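Putative branched-chain amino acid aminotransferase IlvE (Streptococcus mutans, PDB 4DQN) probably catalyses the pyridoxal-phosphate-dependent transfer of amino groups between leucine, isoleucine or valine and 2-oxoglutarate. Local coordinates at residues A[83-88]-A[249-254]; A[212-215]-A[221-224]; A[229-234]-A[291-296]; A[238-243]-A[278-283]; A[297-302]-A[306-311]. One frame throughout, in Å; residues are numbered along the deposited sequence.

Interaction 1 (A[83-88]-A[249-254])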
# COMPACT_ATOMS: atom_id res chain seq x y z
N ALA A 83 8.94 -15.24 10.70
CA ALA A 83 10.10 -14.95 9.88
C ALA A 83 9.89 -15.44 8.45
O ALA A 83 10.28 -14.77 7.49
CB ALA A 83 11.36 -15.60 10.48
N GLU A 84 9.30 -16.62 8.31
CA GLU A 84 9.09 -17.22 6.99
C GLU A 84 8.01 -16.46 6.24
O GLU A 84 8.11 -16.26 5.03
CB GLU A 84 8.77 -18.72 7.12
CG GLU A 84 9.96 -19.51 7.69
CD GLU A 84 9.69 -21.00 7.88
OE1 GLU A 84 8.54 -21.45 7.68
OE2 GLU A 84 10.65 -21.72 8.25
N ARG A 85 6.99 -16.00 6.97
CA ARG A 85 5.96 -15.19 6.34
C ARG A 85 6.51 -13.84 5.87
O ARG A 85 6.16 -13.36 4.78
CB ARG A 85 4.76 -15.00 7.28
CG ARG A 85 3.61 -14.22 6.62
CD ARG A 85 2.34 -14.21 7.46
NE ARG A 85 2.51 -13.47 8.71
CZ ARG A 85 1.55 -13.33 9.63
NH1 ARG A 85 0.36 -13.89 9.45
NH2 ARG A 85 1.77 -12.62 10.74
N LEU A 86 7.38 -13.23 6.68
CA LEU A 86 8.03 -11.98 6.28
C LEU A 86 8.93 -12.19 5.07
O LEU A 86 9.11 -11.27 4.27
CB LEU A 86 8.86 -11.40 7.44
CG LEU A 86 8.92 -9.89 7.72
CD1 LEU A 86 10.25 -9.46 8.35
CD2 LEU A 86 8.53 -9.00 6.55
N GLN A 87 9.51 -13.38 4.94
CA GLN A 87 10.38 -13.66 3.80
C GLN A 87 9.55 -13.73 2.52
O GLN A 87 9.94 -13.19 1.49
CB GLN A 87 11.17 -14.96 4.01
CG GLN A 87 12.37 -14.81 4.94
CD GLN A 87 12.66 -16.08 5.73
OE1 GLN A 87 12.15 -17.15 5.41
NE2 GLN A 87 13.48 -15.95 6.76
N ARG A 88 8.41 -14.39 2.59
CA ARG A 88 7.52 -14.45 1.44
C ARG A 88 6.95 -13.07 1.11
O ARG A 88 6.81 -12.71 -0.06
CB ARG A 88 6.40 -15.46 1.68
CG ARG A 88 6.87 -16.90 1.60
CD ARG A 88 5.68 -17.85 1.69
NE ARG A 88 5.22 -17.99 3.06
CZ ARG A 88 5.77 -18.83 3.94
NH1 ARG A 88 6.79 -19.60 3.58
NH2 ARG A 88 5.30 -18.89 5.18
N PRO A 249 -2.08 -15.67 5.42
CA PRO A 249 -2.10 -16.87 6.28
C PRO A 249 -1.56 -16.57 7.68
O PRO A 249 -0.35 -16.37 7.84
CB PRO A 249 -1.17 -17.84 5.54
CG PRO A 249 -0.28 -16.97 4.66
CD PRO A 249 -0.82 -15.56 4.66
N SER A 250 -2.44 -16.55 8.69
CA SER A 250 -2.00 -16.21 10.05
C SER A 250 -1.33 -17.40 10.76
O SER A 250 -1.68 -18.56 10.51
CB SER A 250 -3.13 -15.61 10.89
OG SER A 250 -3.91 -16.59 11.54
N VAL A 251 -0.36 -17.10 11.61
CA VAL A 251 0.31 -18.14 12.40
C VAL A 251 -0.72 -18.77 13.34
O VAL A 251 -0.70 -19.98 13.60
CB VAL A 251 1.47 -17.53 13.21
CG1 VAL A 251 2.24 -18.62 13.95
CG2 VAL A 251 2.42 -16.79 12.28
N THR A 252 -1.64 -17.95 13.82
CA THR A 252 -2.69 -18.42 14.72
C THR A 252 -3.58 -19.45 14.03
O THR A 252 -3.91 -20.49 14.62
CB THR A 252 -3.52 -17.23 15.24
OG1 THR A 252 -2.63 -16.23 15.74
CG2 THR A 252 -4.44 -17.67 16.38
N LYS A 253 -3.94 -19.21 12.77
CA LYS A 253 -4.75 -20.16 12.01
C LYS A 253 -4.07 -21.51 11.83
O LYS A 253 -4.71 -22.56 12.03
CB LYS A 253 -5.11 -19.60 10.62
CG LYS A 253 -5.54 -20.71 9.67
CD LYS A 253 -5.85 -20.21 8.27
CE LYS A 253 -4.60 -20.03 7.42
NZ LYS A 253 -4.99 -19.52 6.07
N TYR A 254 -2.80 -21.51 11.47
CA TYR A 254 -2.09 -22.77 11.30
C TYR A 254 -1.98 -23.51 12.62
O TYR A 254 -2.14 -24.73 12.67
CB TYR A 254 -0.70 -22.54 10.69
CG TYR A 254 -0.77 -22.20 9.23
CD1 TYR A 254 -1.67 -22.85 8.40
CD2 TYR A 254 0.02 -21.20 8.68
CE1 TYR A 254 -1.77 -22.55 7.06
CE2 TYR A 254 -0.07 -20.88 7.33
CZ TYR A 254 -0.97 -21.56 6.53
OH TYR A 254 -1.09 -21.26 5.19

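Interaction 2 (A[212-215]-A[221-224])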
# COMPACT_ATOMS: atom_id res chain seq x y z
N ILE A 212 -16.01 -8.28 7.38
CA ILE A 212 -15.57 -9.55 6.82
C ILE A 212 -15.57 -9.39 5.30
O ILE A 212 -16.60 -9.06 4.70
CB ILE A 212 -16.47 -10.72 7.25
CG1 ILE A 212 -16.29 -11.00 8.75
CG2 ILE A 212 -16.15 -11.98 6.48
CD1 ILE A 212 -17.23 -12.08 9.27
N TYR A 213 -14.41 -9.59 4.68
CA TYR A 213 -14.26 -9.39 3.25
C TYR A 213 -14.52 -10.69 2.51
O TYR A 213 -14.17 -11.76 3.01
CB TYR A 213 -12.83 -8.93 2.93
CG TYR A 213 -12.50 -7.59 3.53
CD1 TYR A 213 -11.90 -7.50 4.78
CD2 TYR A 213 -12.80 -6.41 2.86
CE1 TYR A 213 -11.60 -6.27 5.34
CE2 TYR A 213 -12.50 -5.19 3.40
CZ TYR A 213 -11.91 -5.12 4.64
OH TYR A 213 -11.63 -3.88 5.17
N LEU A 214 -15.12 -10.60 1.33
CA LEU A 214 -15.34 -11.79 0.51
C LEU A 214 -14.32 -11.81 -0.62
O LEU A 214 -13.59 -10.83 -0.82
CB LEU A 214 -16.76 -11.82 -0.06
CG LEU A 214 -17.89 -11.62 0.95
CD1 LEU A 214 -19.24 -11.92 0.31
CD2 LEU A 214 -17.65 -12.50 2.17
N ASP A 215 -14.26 -12.91 -1.36
CA ASP A 215 -13.27 -13.05 -2.43
C ASP A 215 -13.51 -11.96 -3.47
O ASP A 215 -14.64 -11.73 -3.89
CB ASP A 215 -13.30 -14.46 -3.03
CG ASP A 215 -14.52 -14.71 -3.87
OD1 ASP A 215 -15.61 -14.94 -3.29
OD2 ASP A 215 -14.40 -14.71 -5.12
N LYS A 221 -17.36 -16.14 -1.42
CA LYS A 221 -16.65 -16.92 -0.42
C LYS A 221 -15.95 -15.97 0.55
O LYS A 221 -15.48 -14.90 0.16
CB LYS A 221 -15.61 -17.80 -1.09
CG LYS A 221 -16.17 -18.75 -2.13
CD LYS A 221 -15.06 -19.39 -2.95
CE LYS A 221 -14.20 -18.32 -3.61
NZ LYS A 221 -13.02 -18.87 -4.33
N ILE A 222 -15.88 -16.37 1.82
CA ILE A 222 -15.24 -15.55 2.84
C ILE A 222 -13.73 -15.59 2.70
O ILE A 222 -13.14 -16.65 2.48
CB ILE A 222 -15.64 -16.02 4.26
CG1 ILE A 222 -17.12 -15.72 4.52
CG2 ILE A 222 -14.80 -15.34 5.33
CD1 ILE A 222 -17.61 -16.17 5.90
N GLU A 223 -13.11 -14.42 2.81
CA GLU A 223 -11.66 -14.33 2.78
C GLU A 223 -11.10 -14.18 4.18
O GLU A 223 -10.42 -15.08 4.70
CB GLU A 223 -11.23 -13.11 1.96
CG GLU A 223 -11.52 -13.24 0.49
CD GLU A 223 -10.31 -13.60 -0.31
OE1 GLU A 223 -9.36 -12.78 -0.36
OE2 GLU A 223 -10.29 -14.70 -0.90
N GLU A 224 -11.39 -13.04 4.80
CA GLU A 224 -10.90 -12.79 6.14
C GLU A 224 -11.72 -11.74 6.91
O GLU A 224 -12.55 -11.03 6.33
CB GLU A 224 -9.40 -12.43 6.12
CG GLU A 224 -8.98 -11.40 5.09
CD GLU A 224 -7.46 -11.33 4.94
OE1 GLU A 224 -6.83 -12.37 4.67
OE2 GLU A 224 -6.90 -10.23 5.10
O HOH W 1 -12.25 -16.34 -6.35

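Interaction 3 (A[229-234]-A[291-296])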
# COMPACT_ATOMS: atom_id res chain seq x y z
N ASN A 229 -7.94 -14.10 10.37
CA ASN A 229 -8.54 -15.21 9.60
C ASN A 229 -9.89 -15.61 10.17
O ASN A 229 -10.14 -15.44 11.36
CB ASN A 229 -7.62 -16.43 9.59
CG ASN A 229 -6.42 -16.28 8.66
OD1 ASN A 229 -5.52 -17.11 8.64
ND2 ASN A 229 -6.40 -15.20 7.89
N PHE A 230 -10.77 -16.15 9.32
CA PHE A 230 -12.07 -16.68 9.74
C PHE A 230 -11.90 -18.19 9.97
O PHE A 230 -11.11 -18.84 9.28
CB PHE A 230 -13.12 -16.43 8.64
CG PHE A 230 -14.49 -17.03 8.94
CD1 PHE A 230 -14.81 -18.34 8.56
CD2 PHE A 230 -15.46 -16.27 9.58
CE1 PHE A 230 -16.07 -18.88 8.83
CE2 PHE A 230 -16.73 -16.81 9.86
CZ PHE A 230 -17.03 -18.10 9.48
N PHE A 231 -12.63 -18.72 10.94
CA PHE A 231 -12.75 -20.18 11.09
C PHE A 231 -14.18 -20.51 11.49
O PHE A 231 -14.84 -19.75 12.18
CB PHE A 231 -11.72 -20.77 12.09
CG PHE A 231 -12.02 -20.45 13.54
CD1 PHE A 231 -11.45 -19.33 14.15
CD2 PHE A 231 -12.86 -21.26 14.30
CE1 PHE A 231 -11.72 -19.03 15.48
CE2 PHE A 231 -13.14 -20.96 15.62
CZ PHE A 231 -12.57 -19.85 16.22
N GLY A 232 -14.67 -21.66 11.02
CA GLY A 232 -15.98 -22.11 11.45
C GLY A 232 -15.90 -23.52 12.00
O GLY A 232 -15.04 -24.31 11.61
N ILE A 233 -16.81 -23.84 12.92
CA ILE A 233 -16.93 -25.20 13.44
C ILE A 233 -18.27 -25.77 13.00
O ILE A 233 -19.31 -25.16 13.27
CB ILE A 233 -16.81 -25.25 14.97
CG1 ILE A 233 -15.34 -25.31 15.39
CG2 ILE A 233 -17.42 -26.51 15.53
CD1 ILE A 233 -14.66 -24.03 15.32
N THR A 234 -18.26 -26.92 12.33
CA THR A 234 -19.50 -27.57 11.89
C THR A 234 -20.10 -28.44 12.99
O THR A 234 -19.43 -28.73 13.98
CB THR A 234 -19.26 -28.47 10.67
OG1 THR A 234 -18.48 -29.61 11.07
CG2 THR A 234 -18.52 -27.71 9.59
N ALA A 291 -5.62 -10.69 18.17
CA ALA A 291 -6.95 -11.14 18.52
C ALA A 291 -6.94 -12.41 19.41
O ALA A 291 -7.77 -12.53 20.32
CB ALA A 291 -7.75 -11.39 17.24
N VAL A 292 -5.99 -13.30 19.14
CA VAL A 292 -6.01 -14.69 19.63
C VAL A 292 -7.21 -15.40 19.00
O VAL A 292 -7.13 -15.84 17.85
CB VAL A 292 -5.99 -14.82 21.16
CG1 VAL A 292 -5.73 -16.25 21.54
CG2 VAL A 292 -4.91 -13.92 21.75
N ILE A 293 -8.32 -15.49 19.73
CA ILE A 293 -9.59 -15.79 19.08
C ILE A 293 -10.61 -14.72 19.45
O ILE A 293 -10.79 -14.41 20.63
CB ILE A 293 -10.13 -17.19 19.46
CG1 ILE A 293 -9.21 -18.27 18.89
CG2 ILE A 293 -11.57 -17.38 18.93
CD1 ILE A 293 -9.51 -19.69 19.37
N SER A 294 -11.25 -14.13 18.44
CA SER A 294 -12.38 -13.24 18.66
C SER A 294 -13.63 -13.99 18.23
O SER A 294 -13.88 -14.13 17.04
CB SER A 294 -12.25 -11.95 17.84
OG SER A 294 -11.04 -11.27 18.14
N PRO A 295 -14.41 -14.48 19.20
CA PRO A 295 -15.64 -15.22 18.87
C PRO A 295 -16.61 -14.33 18.10
O PRO A 295 -16.78 -13.15 18.43
CB PRO A 295 -16.23 -15.55 20.25
CG PRO A 295 -15.05 -15.51 21.21
CD PRO A 295 -14.19 -14.39 20.66
N ILE A 296 -17.23 -14.88 17.06
CA ILE A 296 -18.20 -14.10 16.30
C ILE A 296 -19.60 -14.41 16.83
O ILE A 296 -20.00 -15.57 16.89
CB ILE A 296 -18.10 -14.38 14.78
CG1 ILE A 296 -16.77 -13.83 14.24
CG2 ILE A 296 -19.28 -13.76 14.03
CD1 ILE A 296 -16.39 -14.34 12.85

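Interaction 4 (A[238-243]-A[278-283])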
# COMPACT_ATOMS: atom_id res chain seq x y z
N GLU A 238 -16.00 -30.33 12.73
CA GLU A 238 -14.90 -30.09 11.81
C GLU A 238 -14.48 -28.62 11.93
O GLU A 238 -15.32 -27.76 12.17
CB GLU A 238 -15.33 -30.36 10.37
CG GLU A 238 -15.95 -31.73 10.13
CD GLU A 238 -16.92 -31.68 8.96
OE1 GLU A 238 -17.77 -30.77 8.95
OE2 GLU A 238 -16.82 -32.55 8.06
N PHE A 239 -13.19 -28.36 11.77
CA PHE A 239 -12.65 -27.01 11.79
C PHE A 239 -12.38 -26.62 10.34
O PHE A 239 -11.59 -27.28 9.65
CB PHE A 239 -11.34 -27.01 12.58
CG PHE A 239 -10.70 -25.65 12.73
CD1 PHE A 239 -9.86 -25.15 11.75
CD2 PHE A 239 -10.90 -24.90 13.88
CE1 PHE A 239 -9.24 -23.91 11.89
CE2 PHE A 239 -10.30 -23.66 14.03
CZ PHE A 239 -9.47 -23.16 13.03
N ILE A 240 -13.02 -25.55 9.88
CA ILE A 240 -12.84 -25.12 8.50
C ILE A 240 -12.44 -23.64 8.42
O ILE A 240 -13.07 -22.77 9.03
CB ILE A 240 -14.10 -25.39 7.64
CG1 ILE A 240 -14.50 -26.87 7.73
CG2 ILE A 240 -13.85 -25.01 6.20
CD1 ILE A 240 -15.73 -27.23 6.90
N THR A 241 -11.37 -23.36 7.68
CA THR A 241 -10.89 -21.99 7.52
C THR A 241 -10.69 -21.73 6.03
O THR A 241 -10.30 -22.64 5.30
CB THR A 241 -9.58 -21.76 8.32
OG1 THR A 241 -9.20 -20.37 8.29
CG2 THR A 241 -8.46 -22.60 7.76
N PRO A 242 -10.99 -20.50 5.57
CA PRO A 242 -10.85 -20.16 4.15
C PRO A 242 -9.43 -20.33 3.61
O PRO A 242 -8.43 -20.03 4.28
CB PRO A 242 -11.23 -18.68 4.10
CG PRO A 242 -12.19 -18.52 5.24
CD PRO A 242 -11.62 -19.41 6.33
N LEU A 243 -9.35 -20.83 2.38
CA LEU A 243 -8.09 -20.87 1.67
C LEU A 243 -8.20 -20.10 0.35
O LEU A 243 -8.93 -20.48 -0.56
CB LEU A 243 -7.69 -22.31 1.38
CG LEU A 243 -6.45 -22.50 0.50
CD1 LEU A 243 -5.26 -21.65 0.99
CD2 LEU A 243 -6.10 -23.98 0.49
N LEU A 278 -23.86 -20.27 5.64
CA LEU A 278 -23.42 -19.94 7.00
C LEU A 278 -24.01 -20.87 8.07
O LEU A 278 -23.39 -21.08 9.11
CB LEU A 278 -23.71 -18.48 7.34
CG LEU A 278 -22.95 -17.43 6.52
CD1 LEU A 278 -23.29 -16.03 6.96
CD2 LEU A 278 -21.46 -17.67 6.61
N ASP A 279 -25.18 -21.44 7.80
CA ASP A 279 -25.80 -22.40 8.72
C ASP A 279 -24.97 -23.69 8.86
O ASP A 279 -25.25 -24.52 9.73
CB ASP A 279 -27.22 -22.74 8.26
CG ASP A 279 -27.36 -22.72 6.75
OD1 ASP A 279 -26.92 -23.69 6.09
OD2 ASP A 279 -27.91 -21.72 6.21
N LYS A 280 -23.97 -23.85 8.01
CA LYS A 280 -23.03 -24.98 8.08
C LYS A 280 -22.24 -24.94 9.39
O LYS A 280 -21.70 -25.96 9.83
CB LYS A 280 -22.07 -24.92 6.88
CG LYS A 280 -21.16 -26.13 6.69
CD LYS A 280 -20.18 -25.92 5.53
CE LYS A 280 -19.31 -27.17 5.33
NZ LYS A 280 -18.33 -27.06 4.22
N PHE A 281 -22.19 -23.77 10.01
CA PHE A 281 -21.33 -23.57 11.17
C PHE A 281 -22.07 -23.32 12.48
O PHE A 281 -22.87 -22.39 12.60
CB PHE A 281 -20.31 -22.45 10.90
CG PHE A 281 -19.44 -22.74 9.72
CD1 PHE A 281 -18.57 -23.83 9.75
CD2 PHE A 281 -19.50 -21.96 8.57
CE1 PHE A 281 -17.76 -24.13 8.67
CE2 PHE A 281 -18.70 -22.25 7.48
CZ PHE A 281 -17.82 -23.34 7.53
N VAL A 282 -21.77 -24.16 13.47
CA VAL A 282 -22.39 -24.07 14.79
C VAL A 282 -21.66 -23.03 15.66
O VAL A 282 -22.24 -22.43 16.57
CB VAL A 282 -22.43 -25.48 15.45
CG1 VAL A 282 -22.36 -25.41 16.94
CG2 VAL A 282 -23.70 -26.22 15.01
N GLU A 283 -20.38 -22.80 15.34
CA GLU A 283 -19.60 -21.73 15.95
C GLU A 283 -18.70 -21.10 14.90
O GLU A 283 -18.29 -21.76 13.94
CB GLU A 283 -18.70 -22.27 17.08
CG GLU A 283 -19.41 -22.90 18.27
CD GLU A 283 -18.42 -23.49 19.26
OE1 GLU A 283 -17.32 -22.91 19.44
OE2 GLU A 283 -18.71 -24.54 19.87

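Interaction 5 (A[297-302]-A[306-311])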
# COMPACT_ATOMS: atom_id res chain seq x y z
N GLY A 297 -20.31 -13.36 17.25
CA GLY A 297 -21.69 -13.51 17.66
C GLY A 297 -22.53 -13.64 16.41
O GLY A 297 -22.99 -14.73 16.06
N GLY A 298 -22.68 -12.52 15.71
CA GLY A 298 -23.45 -12.51 14.48
C GLY A 298 -22.72 -11.81 13.35
O GLY A 298 -21.83 -10.97 13.56
N VAL A 299 -23.09 -12.17 12.12
CA VAL A 299 -22.56 -11.51 10.94
C VAL A 299 -23.73 -10.89 10.16
O VAL A 299 -24.73 -11.57 9.90
CB VAL A 299 -21.79 -12.51 10.04
CG1 VAL A 299 -21.44 -11.86 8.72
CG2 VAL A 299 -20.51 -12.96 10.75
N GLN A 300 -23.62 -9.60 9.86
CA GLN A 300 -24.60 -8.89 9.04
C GLN A 300 -24.21 -8.98 7.57
O GLN A 300 -23.06 -8.69 7.19
CB GLN A 300 -24.65 -7.41 9.47
CG GLN A 300 -25.73 -6.56 8.77
CD GLN A 300 -27.11 -6.81 9.33
OE1 GLN A 300 -27.28 -6.95 10.54
NE2 GLN A 300 -28.12 -6.85 8.46
N HIS A 301 -25.16 -9.38 6.73
CA HIS A 301 -24.94 -9.40 5.29
C HIS A 301 -26.22 -9.00 4.56
O HIS A 301 -27.19 -9.76 4.51
CB HIS A 301 -24.52 -10.80 4.85
CG HIS A 301 -23.97 -10.83 3.46
ND1 HIS A 301 -23.90 -11.99 2.71
CD2 HIS A 301 -23.45 -9.85 2.68
CE1 HIS A 301 -23.37 -11.72 1.53
NE2 HIS A 301 -23.08 -10.43 1.49
N GLY A 302 -26.21 -7.80 3.96
CA GLY A 302 -27.44 -7.26 3.39
C GLY A 302 -28.45 -7.09 4.51
O GLY A 302 -28.09 -6.58 5.58
N HIS A 306 -26.86 -13.10 10.78
CA HIS A 306 -26.75 -14.53 11.03
C HIS A 306 -25.99 -14.81 12.33
O HIS A 306 -24.82 -14.41 12.46
CB HIS A 306 -26.05 -15.23 9.87
CG HIS A 306 -26.07 -16.73 9.99
ND1 HIS A 306 -26.99 -17.51 9.32
CD2 HIS A 306 -25.31 -17.58 10.71
CE1 HIS A 306 -26.79 -18.78 9.62
NE2 HIS A 306 -25.78 -18.85 10.46
N VAL A 307 -26.65 -15.49 13.26
CA VAL A 307 -26.03 -15.81 14.54
C VAL A 307 -25.66 -17.29 14.53
O VAL A 307 -26.51 -18.15 14.34
CB VAL A 307 -26.96 -15.49 15.73
CG1 VAL A 307 -26.38 -16.02 17.04
CG2 VAL A 307 -27.16 -14.00 15.84
N PHE A 308 -24.37 -17.57 14.71
CA PHE A 308 -23.90 -18.95 14.69
C PHE A 308 -24.26 -19.68 15.98
O PHE A 308 -24.92 -20.72 15.96
CB PHE A 308 -22.39 -19.00 14.47
CG PHE A 308 -21.96 -18.36 13.18
CD1 PHE A 308 -21.92 -19.11 12.01
CD2 PHE A 308 -21.60 -17.02 13.14
CE1 PHE A 308 -21.54 -18.53 10.82
CE2 PHE A 308 -21.21 -16.43 11.94
CZ PHE A 308 -21.18 -17.18 10.78
N TYR A 309 -23.82 -19.12 17.10
CA TYR A 309 -23.98 -19.79 18.38
C TYR A 309 -24.80 -18.94 19.33
O TYR A 309 -25.86 -19.35 19.80
CB TYR A 309 -22.60 -20.10 18.99
CG TYR A 309 -22.71 -20.88 20.28
CD1 TYR A 309 -22.59 -20.24 21.50
CD2 TYR A 309 -22.96 -22.24 20.27
CE1 TYR A 309 -22.70 -20.93 22.68
CE2 TYR A 309 -23.07 -22.95 21.45
CZ TYR A 309 -22.94 -22.28 22.65
OH TYR A 309 -23.04 -22.97 23.83
N SER A 310 -24.30 -17.73 19.61
CA SER A 310 -24.97 -16.80 20.50
C SER A 310 -24.40 -15.41 20.33
O SER A 310 -23.25 -15.25 19.92
CB SER A 310 -24.80 -17.24 21.96
OG SER A 310 -25.27 -16.22 22.82
N GLU A 311 -25.20 -14.40 20.66
CA GLU A 311 -24.72 -13.02 20.58
C GLU A 311 -24.00 -12.63 21.85
O GLU A 311 -23.27 -11.64 21.87
CB GLU A 311 -25.88 -12.06 20.34
CG GLU A 311 -26.41 -12.07 18.94
CD GLU A 311 -27.54 -11.08 18.75
OE1 GLU A 311 -27.27 -9.86 18.76
OE2 GLU A 311 -28.69 -11.53 18.59
O HOH W 2 -22.45 -16.92 17.35

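Interaction 1 (A[83-88]-A[249-254])
P249 meets R85 through its backbone. R85 NH1 donates to P249 O at 3.0 Å, with a bent N-H...O angle of 145°. The donor stands 43° above the carbonyl plane, so it does not sit on a lone pair. P249 O lies near the edge of the guanidinium but is tilted from its plane. The proline ring also comes within 4.4 Å of R85, CD to CD. S250 follows, and its CA is 3.4 Å from R85 NH1. Its side chain turns the other way: S250 OG accepts from K253 N at 2.9 Å, which makes S250 the N-cap of helix 251-262. V251 then places CG2 over one face of the guanidinium, 4.4 Å from R85 CZ. The arginine reaches this far because CG is anti to the backbone N (chi1 -176°), and a bend at chi3 turns the end group toward the turn. R85 starts from helix 79-92, and its NE forms a salt bridge with E62 of strand 59-68. Its side chain also packs against K188, the predicted lysine for cofactor attachment, which carries no cofactor here. The guanidinium thus ties three parts of the chain together beside the probable cofactor pocket. Because the acceptor is a main-chain carbonyl, it is the path of the turn at 249-250 that brings it to R85, and E62 supplies the opposite charge.

Interaction 2 (A[212-215]-A[221-224])
Strands 212-214 and 222-224 run antiparallel in a twisted hairpin, their short axes 4.6 Å apart at an angle of 129°. Y213 N donates to E224 O and Y213 O accepts from E223 N, both at 2.9 Å. At the turn end D215 N donates to K221 O at 2.8 Å. L214 and I222 form a non-hydrogen-bonded pair whose side chains diverge. E223 and E224 both face Y213, which is a classic beta bulge. The hairpin lies inside the large mixed sheet: strand 211-214 also pairs with strand 168-172, and strand 222-225 with strand 228-234. D215 closes the turn. Its CG sits between the backbone N and the carbonyl carbon (chi1 72°), which brings OD1 back to K221 N at 2.8 Å. OD1 also takes T220 N, so two amides meet one oxygen, and OD2 bonds to T218 OG1. K221 lays its CE 3.6 Å from D215 CG, but NZ stays beyond salt-bridge range of OD2. A water donates to OD2 and reaches NZ weakly. Among the apolar groups, I212 CG2 touches I222 CG2 at 3.8 Å, the two branches crossing at a slant. L214 CD2 packs on I222 CG1. E223 folds back at chi2 and puts CG 3.3 Å from D215 N. Its carboxylate then passes beside D215 CB to bond with S244 and S246. E224 lies on the same face of the sheet as Y213. Its carboxylate accepts from L248 N, with the predicted cofactor lysine K188 about 8 Å from its side chain.

Interaction 3 (A[229-234]-A[291-296])
F231 and I293 make the first of two apolar contacts between strands 228-234 and 292-301. I293 CG2 comes to the ring edge of F231 and lies near the ring plane. It is 3.8 Å from both CE1 and CZ of F231, so the methyl sits astride that edge. F231 CG stands between the backbone N and the carbonyl carbon (chi1 72°), which swings the end of the ring toward I293. I233 CD1 from the same strand also lies at the edge of this ring, in its plane. The second contact joins F230 and I296. I296 CD1 is 3.9 Å from both CD2 and CE2 of F230. It approaches obliquely, and the two side chains cross at about a right angle. The isoleucine is nearly extended to its end (chi2 165°), which carries CD1 out to the ring. No hydrogen bond crosses between the two segments. Their backbones are too far apart for one, the nearest CA atoms being those of F230 and I296 at 9.3 Å. Polar groups are used on other neighbours instead: N229 OD1 accepts from S250 N, its ND2 gives to L248 O, and F230 O accepts from T241 OG1. The distance between the backbones follows from the sheet order, since strand 281-288 pairs with both of these strands and lies between them. F231 meets the ring of F239 with planes nearly parallel, and I293 packs on L256 of helix 251-262 and T318 of helix 316-329. F230 and I296 instead lie toward P242, A284 and F308.

Interaction 4 (A[238-243]-A[278-283])
F281 N donates to L278 O at 3.1 Å, closing the short 3-10 turn 278-280 just before F281, whose ring meets I240. Across the contact the partners are carbon atoms and one amine. F281 CE1 lies 4.0 Å from I240 CB and 4.1 Å from I240 CD1, so the ring corner rests against the base and the tip of the isoleucine. The approach is oblique to the ring. K280 adds a second wall. Its chain is extended throughout, with CG anti to the backbone N (chi1 -172°), and it reaches over to I240. There K280 CE is 3.9 Å and NZ 3.7 Å from I240 CD1. The lysine and isoleucine chains cross at about a right angle. K280 also covers one face of the F281 ring, with its CB 4.2 Å above the ring centre. The isoleucine tip thus touches both the aromatic corner and the lysine end. In the fold, strand 238-241 is paired with strand 228-234, and so is strand 281-288. I240 and F281 reach toward each other across that shared neighbour, T234 touching both. The chain turns a corner at V282, where V282 and E283 both face I233 in a classic beta bulge. E238 does not pair with K280: its carboxylate accepts from T234 OG1, and E238 OE1 stays 6.0 Å from K280 NZ. The contact is therefore mainly dispersive; the lysine end, CE and NZ, lies against the isoleucine methyl without a polar bond to it.

Interaction 5 (A[297-302]-A[306-311])
Strands 292-301 and 304-307 form a tight beta hairpin, in which V299 and H306 form a hydrogen-bonded pair. V299 N donates to H306 O at 2.9 Å, and H306 N returns to V299 O at 2.8 Å, almost straight at 175°. G298 and V307 make the next, non-hydrogen-bonded pair. There the chains come close, with G298 CA only 3.1 Å from H306 O. Past it the bonding slackens: F308 N reaches G297 O at 3.4 Å, a weak bond. A water lies between G297 O and Y309 N and accepts from the latter. G297 has no side chain, and its CA lies 3.3 Å from S310 O, so the returning chain packs directly on the backbone. The apolar part belongs to F308. V299 CG2 meets the edge of its ring in plane, 3.7 Å from CE2. H306 CD2 lies over one face, 3.8 Å above it and offset toward the rim. The F308 CG stands anti to the carbonyl carbon (chi1 -60°), which turns the ring back along the hairpin. F308 also packs on F281 and A284 of strand 281-288, while strand 168-172 pairs with the other edge of strand 292-301.

Overall arrangement
Interactions 2 to 5 all belong to the large mixed sheet, while interaction 1 joins the N-terminal end of helix 251-262 to helix 79-92. Interaction 1 is nearest the predicted cofactor lysine K188, about 4 Å from R85 between side chains. Interaction 1 meets interaction 3 where T252 CG2 lies 3.6 Å from V292 O. Interactions 3 and 4 are closest, with centres 9 Å apart, and strand 228-234 of interaction 3 pairs with both strands of interaction 4. I212 CD1 of interaction 2 packs 3.7 Å from V299 CG2 of interaction 5. I222 of interaction 2 reaches F230 and L278. Interaction 5, about 28 Å from interaction 1 between centres, is remote from the cofactor site.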